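Local coordinates for histidine triad (HIT) protein (Marinobacter aquaeolei, PDB 3OHE), which belongs to the histidine triad family of nucleotide-binding hydrolases and transferases, and probably hydrolyses a nucleotidyl or related phosphate compound, at the interface of chains A and B. Sequence-based numbering; all coordinates share one arbitrary frame. Chains: chain A/B, Histidine triad (HIT) protein.

Three patches of one two-fold symmetric interface are described. Contact 1 and contact 2 lie about 19 Å apart between the centres of their C-alpha atoms and share, with the chains exchanged, the pairing of Lys77, at the start of strand 77-82 of one copy, with the loop 83-85 of the other. Contact 3 is about 12 Å from contact 2 and 20 Å from contact 1, and sets helix 52-73 of chain B against the 3-10 helix 47-49 and helix 52-72 of chain A. Strand ends, loops and long helices thus share the interface of what is likely to be a HIT-type dimer.

Contact 1: the interface of chains A and B. Residues chain A 76-78; chain B 45-46, 83-85.
A:Lys77 reaches across to chain B, where its ammonium lies between the backbone carbonyl of B:Leu83 and the carboxylate of B:Glu46. The charged contact is a salt bridge, A:Lys77 NZ lying 2.9 Å from B:Glu46 OE2, although its hydrogen-bond component is weak. Two stronger hydrogen bonds flank it. A:Lys77 NZ donates to B:Leu83 O over 2.8 Å, arriving 31° out of the carbonyl plane, and the backbone A:Met78 N meets B:Glu46 OE2 on its syn side but tilted out of the carboxylate plane, at 2.9 Å and nearly straight with 170° at the hydrogen. One carboxylate oxygen therefore faces both a strand amide and the lysine. The lysine places CG opposite its own nitrogen (chi1 -171°), then bends at chi2 and chi4, which turns A:Lys77 NZ back towards A:Met78 O, 3.0 Å away and in that carbonyl's plane. Water continues the network: water 1 joins NZ to B:Arg45 O, and water 2 joins A:Met78 O to B:Glu46 OE1. Carbon contacts are lighter; A:Met78 CB, of a selenomethionine, lies 3.8 Å from B:Glu46 CD. By pairing the lysine's charge and capping a strand amide, the patch ties the beginning of strand 77-82 to two loops of the partner copy, in what is likely to be the HIT-family dimer.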
loop_
_atom_site.group_PDB
_atom_site.type_symbol
_atom_site.label_atom_id
_atom_site.label_comp_id
_atom_site.label_asym_id
_atom_site.label_seq_id
_atom_site.Cartn_x
_atom_site.Cartn_y
_atom_site.Cartn_z
ATOM N N ASP A 76 -4.622 16.110 -2.960
ATOM C CA ASP A 76 -3.358 16.530 -2.396
ATOM C C ASP A 76 -2.319 15.409 -2.288
ATOM O O ASP A 76 -1.117 15.659 -2.447
ATOM C CB ASP A 76 -3.529 17.180 -1.023
ATOM C CG ASP A 76 -4.287 18.498 -1.075
ATOM O OD1 ASP A 76 -4.189 19.213 -2.103
ATOM O OD2 ASP A 76 -5.020 18.821 -0.103
ATOM N N LYS A 77 -2.744 14.179 -2.001
ATOM C CA LYS A 77 -1.855 13.049 -1.781
ATOM C C LYS A 77 -2.653 11.773 -2.039
ATOM O O LYS A 77 -3.801 11.704 -1.700
ATOM C CB LYS A 77 -1.337 13.057 -0.346
ATOM C CG LYS A 77 -0.246 12.055 -0.042
ATOM C CD LYS A 77 1.073 12.354 -0.775
ATOM C CE LYS A 77 2.137 11.220 -0.643
ATOM N NZ LYS A 77 1.600 9.895 -1.131
HETATM N N MSE A 78 -1.992 10.777 -2.637
HETATM C CA MSE A 78 -2.585 9.447 -2.715
HETATM C C MSE A 78 -2.200 8.580 -1.562
HETATM O O MSE A 78 -1.103 8.698 -1.015
HETATM C CB MSE A 78 -2.161 8.716 -3.999
HETATM C CG MSE A 78 -2.712 9.337 -5.245
HETATM SE SE MSE A 78 -4.666 9.366 -5.364
HETATM C CE MSE A 78 -5.187 7.546 -5.313
ATOM N N ARG B 45 7.164 11.809 -4.704
ATOM C CA ARG B 45 6.073 11.744 -3.728
ATOM C C ARG B 45 5.253 10.449 -3.857
ATOM O O ARG B 45 4.732 10.001 -2.867
ATOM C CB ARG B 45 5.152 12.939 -3.891
ATOM C CG ARG B 45 5.765 14.275 -3.504
ATOM C CD ARG B 45 4.986 15.498 -4.032
ATOM N NE ARG B 45 3.569 15.405 -3.678
ATOM C CZ ARG B 45 3.045 15.738 -2.513
ATOM N NH1 ARG B 45 3.768 16.334 -1.584
ATOM N NH2 ARG B 45 1.758 15.494 -2.268
ATOM N N GLU B 46 5.092 9.924 -5.075
ATOM C CA GLU B 46 4.183 8.842 -5.396
ATOM C C GLU B 46 4.931 7.805 -6.225
ATOM O O GLU B 46 5.810 8.167 -7.009
ATOM C CB GLU B 46 2.980 9.389 -6.201
ATOM C CG GLU B 46 2.195 10.505 -5.557
ATOM C CD GLU B 46 1.331 10.049 -4.374
ATOM O OE1 GLU B 46 1.297 8.830 -4.065
ATOM O OE2 GLU B 46 0.729 10.942 -3.743
ATOM N N LEU B 83 1.663 5.826 1.960
ATOM C CA LEU B 83 0.706 6.784 2.543
ATOM C C LEU B 83 1.299 8.188 2.387
ATOM O O LEU B 83 0.987 8.907 1.422
ATOM C CB LEU B 83 0.366 6.378 3.996
ATOM C CG LEU B 83 -0.181 4.949 4.168
ATOM C CD1 LEU B 83 -0.388 4.639 5.639
ATOM C CD2 LEU B 83 -1.471 4.713 3.351
ATOM N N GLY B 84 2.183 8.592 3.291
ATOM C CA GLY B 84 2.965 9.808 3.106
ATOM C C GLY B 84 2.219 11.108 3.274
ATOM O O GLY B 84 2.565 12.109 2.667
ATOM N N ASN B 85 1.235 11.133 4.153
ATOM C CA ASN B 85 0.499 12.374 4.355
ATOM C C ASN B 85 1.293 13.451 5.089
ATOM O O ASN B 85 1.055 14.634 4.861
ATOM C CB ASN B 85 -0.791 12.105 5.104
ATOM C CG ASN B 85 -1.712 11.174 4.366
ATOM O OD1 ASN B 85 -1.711 11.099 3.156
ATOM N ND2 ASN B 85 -2.549 10.496 5.124
HETATM O O HOH W 1 3.527 7.872 -1.520
HETATM O O HOH W 2 0.790 6.600 -2.303
#

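Contact 2: the interface of chains A and B. Residues chain A 82-85; chain B 77-79.
B:Asn79 and A:Asn85 meet with their side chains at about a right angle, yet their amide planes are turned only 27° apart. B:Asn79 ND2 donates to A:Asn85 OD1 over 2.9 Å, with the acceptor close to the donor's amide plane and the donor tilted 28° from the plane of the receiving carbonyl. Within its own chain B:Asn79 ND2 also donates to B:Met78 O, 2.9 Å away, from above that carbonyl's plane, so two acceptors restrain rotation of the amide. Beside this pair, A:Leu83 crosses B:Asn79 at roughly a right angle, and A:Leu83 CD2 lies 3.8 Å from B:Asn79 CB. B:Lys77 runs obliquely past A:Asn85, and its bend at chi4 (57°) brings B:Lys77 NZ to A:Leu83 O at 2.8 Å while NZ also bonds B:Met78 O at 2.9 Å. That carbonyl thus accepts from both the lysine and the asparagine, and water 3 bridges it to A:Ala82 O. With a methionine replacing B:Lys77, A:Leu83 O would probably lose its lysine donor across the interface and B:Met78 O the lysine's share of its hydrogen bonding. The amide-to-amide bond and the lysine join strand 77-82 of chain B to the A:Leu83-A:Asn85 loop in the two-fold assembly, probably the dimer of the family.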
loop_
_atom_site.group_PDB
_atom_site.type_symbol
_atom_site.label_atom_id
_atom_site.label_comp_id
_atom_site.label_asym_id
_atom_site.label_seq_id
_atom_site.Cartn_x
_atom_site.Cartn_y
_atom_site.Cartn_z
ATOM N N ALA A 82 -2.412 -2.460 0.347
ATOM C CA ALA A 82 -2.937 -3.829 0.307
ATOM C C ALA A 82 -2.854 -4.289 1.779
ATOM O O ALA A 82 -1.757 -4.454 2.315
ATOM C CB ALA A 82 -2.073 -4.726 -0.629
ATOM N N LEU A 83 -4.011 -4.460 2.431
ATOM C CA LEU A 83 -4.121 -4.762 3.847
ATOM C C LEU A 83 -4.734 -6.187 3.966
ATOM O O LEU A 83 -3.988 -7.161 4.122
ATOM C CB LEU A 83 -4.923 -3.659 4.536
ATOM C CG LEU A 83 -4.372 -2.261 4.362
ATOM C CD1 LEU A 83 -5.298 -1.235 4.991
ATOM C CD2 LEU A 83 -2.933 -2.134 4.865
ATOM N N GLY A 84 -6.054 -6.312 3.912
ATOM C CA GLY A 84 -6.669 -7.627 3.827
ATOM C C GLY A 84 -6.652 -8.460 5.093
ATOM O O GLY A 84 -6.634 -9.686 5.010
ATOM N N ASN A 85 -6.688 -7.827 6.271
ATOM C CA ASN A 85 -6.620 -8.605 7.495
ATOM C C ASN A 85 -7.863 -9.468 7.688
ATOM O O ASN A 85 -7.745 -10.568 8.245
ATOM C CB ASN A 85 -6.413 -7.703 8.684
ATOM C CG ASN A 85 -5.069 -6.992 8.623
ATOM O OD1 ASN A 85 -4.123 -7.503 8.034
ATOM N ND2 ASN A 85 -4.990 -5.830 9.249
ATOM N N LYS B 77 -0.295 -12.406 7.845
ATOM C CA LYS B 77 -0.750 -11.543 6.740
ATOM C C LYS B 77 0.196 -10.353 6.624
ATOM O O LYS B 77 0.628 -9.846 7.642
ATOM C CB LYS B 77 -2.163 -11.038 7.014
ATOM C CG LYS B 77 -2.841 -10.272 5.864
ATOM C CD LYS B 77 -3.156 -11.191 4.668
ATOM C CE LYS B 77 -3.652 -10.376 3.446
ATOM N NZ LYS B 77 -2.610 -9.320 3.042
HETATM N N MSE B 78 0.514 -9.935 5.402
HETATM C CA MSE B 78 1.238 -8.680 5.213
HETATM C C MSE B 78 0.324 -7.492 5.048
HETATM O O MSE B 78 -0.778 -7.611 4.505
HETATM C CB MSE B 78 2.145 -8.681 3.979
HETATM C CG MSE B 78 3.246 -9.698 4.033
HETATM SE SE MSE B 78 4.541 -9.326 5.451
HETATM C CE MSE B 78 5.258 -7.617 4.925
ATOM N N ASN B 79 0.828 -6.339 5.472
ATOM C CA ASN B 79 0.205 -5.060 5.105
ATOM C C ASN B 79 1.284 -4.234 4.415
ATOM O O ASN B 79 2.387 -4.051 4.954
ATOM C CB ASN B 79 -0.287 -4.333 6.363
ATOM C CG ASN B 79 -1.498 -4.940 7.074
ATOM O OD1 ASN B 79 -1.885 -4.414 8.112
ATOM N ND2 ASN B 79 -2.116 -6.023 6.549
HETATM O O HOH W 3 -0.489 -6.871 1.545
#

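Contact 3: the interface of chains A and B. Residues chain A 47-48, 55; chain B 59, 63, 66.
A:Gln55 and B:Ser63 meet through their side chains where the long helices of two histidine triad (HIT) proteins approach each other. The polar contact is a hydrogen bond from the hydroxyl B:Ser63 OG to the amide oxygen A:Gln55 OE1, 2.8 Å long. The hydroxyl arrives above the carbonyl plane, 47° out of it and well off the lone pairs of OE1. Beyond CG the glutamine is extended (chi2 -177°), which carries its amide out from helix 52-72 to the serine. Within chain B, the same OG makes a weak bond to B:Leu59 O one helical turn earlier, so the hydroxyl stays near its own helix while its main bond crosses to the partner. A methyl group is also set against the polar amide oxygen, B:Leu59 CD1 lying 3.7 Å from A:Gln55 OE1.

Apolar contacts surround this bond. The other branch of the leucine, B:Leu59 CD2, touches A:Gln55 CB at 3.8 Å. B:Leu59 CD1 also faces A:Ile47 CG2, 4.1 Å away, the two side chains crossing obliquely. A:Tyr48 extends the patch along the helix of chain B. A:Tyr48 CB packs against B:Ser63 CB at 3.7 Å, and B:Ser66 CB sits obliquely above the CD2-CE2 side of the ring, 3.6 Å from A:Tyr48 CD2. The tyrosine holds CG between its backbone nitrogen and carbonyl carbon (chi1 66°), directing the ring towards B:Ser66 while CB remains over B:Ser63.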
loop_
_atom_site.group_PDB
_atom_site.type_symbol
_atom_site.label_atom_id
_atom_site.label_comp_id
_atom_site.label_asym_id
_atom_site.label_seq_id
_atom_site.Cartn_x
_atom_site.Cartn_y
_atom_site.Cartn_z
ATOM N N ILE A 47 0.253 -9.528 -2.926
ATOM C CA ILE A 47 0.774 -9.136 -4.223
ATOM C C ILE A 47 1.846 -10.097 -4.731
ATOM O O ILE A 47 1.841 -10.480 -5.897
ATOM C CB ILE A 47 1.325 -7.673 -4.219
ATOM C CG1 ILE A 47 0.225 -6.667 -3.911
ATOM C CG2 ILE A 47 2.091 -7.355 -5.550
ATOM C CD1 ILE A 47 0.796 -5.321 -3.402
ATOM N N TYR A 48 2.726 -10.503 -3.821
ATOM C CA TYR A 48 3.844 -11.334 -4.196
ATOM C C TYR A 48 3.440 -12.736 -4.681
ATOM O O TYR A 48 4.284 -13.461 -5.243
ATOM C CB TYR A 48 4.888 -11.401 -3.054
ATOM C CG TYR A 48 4.428 -12.098 -1.798
ATOM C CD1 TYR A 48 4.356 -13.489 -1.709
ATOM C CD2 TYR A 48 4.153 -11.387 -0.662
ATOM C CE1 TYR A 48 3.955 -14.094 -0.548
ATOM C CE2 TYR A 48 3.784 -11.991 0.508
ATOM C CZ TYR A 48 3.689 -13.330 0.562
ATOM O OH TYR A 48 3.320 -13.927 1.730
ATOM N N GLN A 55 1.948 -9.323 -11.486
ATOM C CA GLN A 55 2.363 -8.228 -10.613
ATOM C C GLN A 55 2.652 -6.940 -11.397
ATOM O O GLN A 55 2.262 -5.840 -10.992
ATOM C CB GLN A 55 3.606 -8.579 -9.785
ATOM C CG GLN A 55 3.423 -9.709 -8.794
ATOM C CD GLN A 55 4.670 -9.958 -7.969
ATOM O OE1 GLN A 55 5.370 -8.998 -7.589
ATOM N NE2 GLN A 55 4.983 -11.224 -7.704
ATOM N N LEU B 59 8.685 -2.661 -7.137
ATOM C CA LEU B 59 7.768 -3.804 -7.031
ATOM C C LEU B 59 8.511 -5.107 -6.744
ATOM O O LEU B 59 8.123 -5.878 -5.857
ATOM C CB LEU B 59 6.935 -3.933 -8.316
ATOM C CG LEU B 59 6.150 -5.224 -8.490
ATOM C CD1 LEU B 59 5.052 -5.320 -7.429
ATOM C CD2 LEU B 59 5.608 -5.347 -9.941
ATOM N N SER B 63 7.995 -7.119 -3.237
ATOM C CA SER B 63 7.487 -8.482 -3.216
ATOM C C SER B 63 8.495 -9.477 -2.628
ATOM O O SER B 63 8.085 -10.406 -1.902
ATOM C CB SER B 63 7.065 -8.910 -4.610
ATOM O OG SER B 63 5.822 -8.274 -4.932
ATOM N N SER B 66 8.492 -8.731 1.181
ATOM C CA SER B 66 7.269 -9.208 1.835
ATOM C C SER B 66 7.236 -10.718 2.002
ATOM O O SER B 66 6.953 -11.235 3.088
ATOM C CB SER B 66 6.053 -8.809 1.005
ATOM O OG SER B 66 5.867 -7.406 0.967
#